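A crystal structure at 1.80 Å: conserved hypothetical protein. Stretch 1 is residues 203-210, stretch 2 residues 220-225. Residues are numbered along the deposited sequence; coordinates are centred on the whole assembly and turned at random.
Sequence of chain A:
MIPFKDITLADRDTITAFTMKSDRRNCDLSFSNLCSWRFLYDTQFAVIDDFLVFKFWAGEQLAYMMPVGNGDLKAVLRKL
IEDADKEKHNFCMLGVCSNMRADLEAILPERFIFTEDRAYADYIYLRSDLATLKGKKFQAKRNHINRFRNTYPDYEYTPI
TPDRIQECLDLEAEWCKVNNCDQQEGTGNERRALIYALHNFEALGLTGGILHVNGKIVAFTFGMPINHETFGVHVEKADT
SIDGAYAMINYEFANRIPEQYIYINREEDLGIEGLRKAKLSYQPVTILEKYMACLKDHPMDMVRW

Stretch 1 203-210: ALGLTGGI
Stretch 2, residues 220-225: FTFGMP

Strands 207-210 and 220-225 run antiparallel, with 168° between their N-to-C directions and a closest axial approach of 4.6 Å. The register follows from two reciprocal pairs of hydrogen bonds. Thr207 N donates to Gly223 O (2.9 Å, 171° at the hydrogen) and Gly223 N returns to Thr207 O at 3.0 Å; two residues on, Gly209 N to Thr221 O and Thr221 N to Gly209 O are both 2.9 Å. Between and beyond these lie the non-hydrogen-bonded pairs Gly208-Phe222 and Ile210-Phe220, whose CA atoms close to 3.9 and 4.3 Å, against 5.8 Å for Thr207-Gly223 and 5.4 Å for Gly209-Thr221.

The narrowest of these pairs uses glycine as a hollow. Gly208 (phi/psi -159/-179) brings its CA to 3.1 Å from Thr221 O; an ideal CB on Gly208 would lie 2.6 Å from Thr221 O, a clash, and 3.0 Å from Phe222 CB. The bare backbone thus makes the close approach possible. Phe222 CA also lies 3.3 Å from Thr207 O, and Phe220 CA 3.2 Å from Gly209 O, both as CA-H...O contacts.

Phe220, Phe222 and Ile210 share one face of the sheet. Both phenylalanines have chi1 p, at 72° and 62°, with chi2 of 91° and 73°. Ile210 (m, t) packs its CG1 4.0 Å from Phe220 CB, while the end of the Phe220 side chain leads away. Leu206 (phi/psi -80/153; m, t) starts sideways, but its end comes nearer: CD2 fits among Phe222 CD1 at 3.8 Å, approached obliquely, Gly223 O at 3.4 Å and Met224 CB at 4.0 Å. On the face bearing Thr207 (chi1 p) and Thr221 (chi1 t), Gly209 and Gly223 put no side chain, so it is bare at those two positions; an ideal CB on Gly209 would be 4.1 Å from Thr221 CG2, so no clash is evident at that position.

Met224 forms a second bump, at the other end. Its CA-to-CB bond points toward stretch 1, and chi angles of 67°, -179° and -70° (p, t, m) carry CE to 3.1 Å from Leu204 O, an oxygen buried without a polar partner. Met224 CB lies 3.6 Å from Gly205 O. Gly205 follows the helix in a Schellman motif at phi/psi 92/21, angles at which a CB would jam against the preceding carbonyl O; it would also sit a tight 3.2 Å from Met224 CE. The methionine tip thus lies close beside the site that glycine leaves empty. In all, the contact buries 471 Å², both sides summed.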

# COMPACT_ATOMS: atom_id res chain seq x y z
N ALA A 203 -15.25 -2.85 -8.54
CA ALA A 203 -15.11 -3.69 -7.34
C ALA A 203 -15.39 -2.89 -6.07
O ALA A 203 -15.96 -3.42 -5.12
CB ALA A 203 -13.73 -4.31 -7.26
N LEU A 204 -14.93 -1.65 -6.04
CA LEU A 204 -15.12 -0.78 -4.87
C LEU A 204 -16.57 -0.34 -4.65
O LEU A 204 -16.95 -0.03 -3.51
CB LEU A 204 -14.23 0.44 -4.96
CG LEU A 204 -12.74 0.16 -4.82
CD1 LEU A 204 -11.97 1.43 -5.26
CD2 LEU A 204 -12.38 -0.25 -3.34
N GLY A 205 -17.37 -0.30 -5.73
CA GLY A 205 -18.75 0.19 -5.63
C GLY A 205 -18.90 1.68 -5.92
O GLY A 205 -19.92 2.30 -5.55
N LEU A 206 -17.93 2.25 -6.64
CA LEU A 206 -17.95 3.69 -6.89
C LEU A 206 -18.89 4.05 -8.04
O LEU A 206 -19.14 3.19 -8.93
CB LEU A 206 -16.55 4.18 -7.23
CG LEU A 206 -15.52 4.22 -6.11
CD1 LEU A 206 -14.13 4.38 -6.75
CD2 LEU A 206 -15.83 5.42 -5.23
N THR A 207 -19.41 5.28 -8.01
CA THR A 207 -20.08 5.84 -9.17
C THR A 207 -19.43 7.16 -9.47
O THR A 207 -18.84 7.78 -8.56
CB THR A 207 -21.59 6.03 -8.97
OG1 THR A 207 -21.79 6.70 -7.73
CG2 THR A 207 -22.29 4.66 -8.91
N GLY A 208 -19.52 7.62 -10.72
CA GLY A 208 -18.87 8.88 -11.02
C GLY A 208 -19.42 9.55 -12.24
O GLY A 208 -20.31 9.00 -12.91
N GLY A 209 -18.85 10.70 -12.56
CA GLY A 209 -19.32 11.45 -13.75
C GLY A 209 -18.13 12.14 -14.41
O GLY A 209 -17.05 12.33 -13.78
N ILE A 210 -18.32 12.49 -15.68
CA ILE A 210 -17.31 13.11 -16.52
C ILE A 210 -17.98 14.23 -17.31
O ILE A 210 -19.11 14.08 -17.78
CB ILE A 210 -16.71 12.08 -17.52
CG1 ILE A 210 -15.97 10.97 -16.77
CG2 ILE A 210 -15.76 12.75 -18.47
CD1 ILE A 210 -15.70 9.72 -17.68
N PHE A 220 -13.74 15.28 -14.00
CA PHE A 220 -14.41 14.05 -13.54
C PHE A 220 -14.54 14.07 -12.02
O PHE A 220 -13.86 14.86 -11.33
CB PHE A 220 -13.68 12.78 -14.04
CG PHE A 220 -12.37 12.52 -13.35
CD1 PHE A 220 -12.32 11.73 -12.20
CD2 PHE A 220 -11.18 13.08 -13.87
CE1 PHE A 220 -11.10 11.50 -11.52
CE2 PHE A 220 -9.95 12.83 -13.21
CZ PHE A 220 -9.93 12.05 -12.03
N THR A 221 -15.40 13.21 -11.51
CA THR A 221 -15.68 13.14 -10.07
C THR A 221 -16.17 11.75 -9.78
O THR A 221 -16.76 11.12 -10.66
CB THR A 221 -16.74 14.23 -9.65
OG1 THR A 221 -16.87 14.27 -8.23
CG2 THR A 221 -18.11 13.99 -10.29
N PHE A 222 -15.92 11.26 -8.56
CA PHE A 222 -16.49 9.99 -8.15
C PHE A 222 -16.65 9.92 -6.64
O PHE A 222 -16.07 10.76 -5.88
CB PHE A 222 -15.68 8.79 -8.71
CG PHE A 222 -14.25 8.70 -8.25
CD1 PHE A 222 -13.94 8.31 -6.93
CD2 PHE A 222 -13.21 8.85 -9.18
CE1 PHE A 222 -12.59 8.14 -6.54
CE2 PHE A 222 -11.87 8.70 -8.79
CZ PHE A 222 -11.57 8.33 -7.47
N GLY A 223 -17.46 8.96 -6.20
CA GLY A 223 -17.71 8.75 -4.79
C GLY A 223 -18.59 7.55 -4.60
O GLY A 223 -18.89 6.82 -5.55
N MET A 224 -18.98 7.31 -3.36
CA MET A 224 -19.92 6.24 -3.06
C MET A 224 -20.55 6.47 -1.70
O MET A 224 -20.13 7.37 -0.97
CB MET A 224 -19.22 4.84 -3.12
CG MET A 224 -18.11 4.54 -2.02
SD MET A 224 -17.34 2.89 -2.21
CE MET A 224 -18.72 1.82 -1.74
N PRO A 225 -21.55 5.66 -1.33
CA PRO A 225 -22.16 5.84 -0.00
C PRO A 225 -21.16 5.65 1.15
O PRO A 225 -20.23 4.83 1.05
CB PRO A 225 -23.24 4.72 0.03
CG PRO A 225 -23.57 4.53 -1.44
CD PRO A 225 -22.20 4.58 -2.08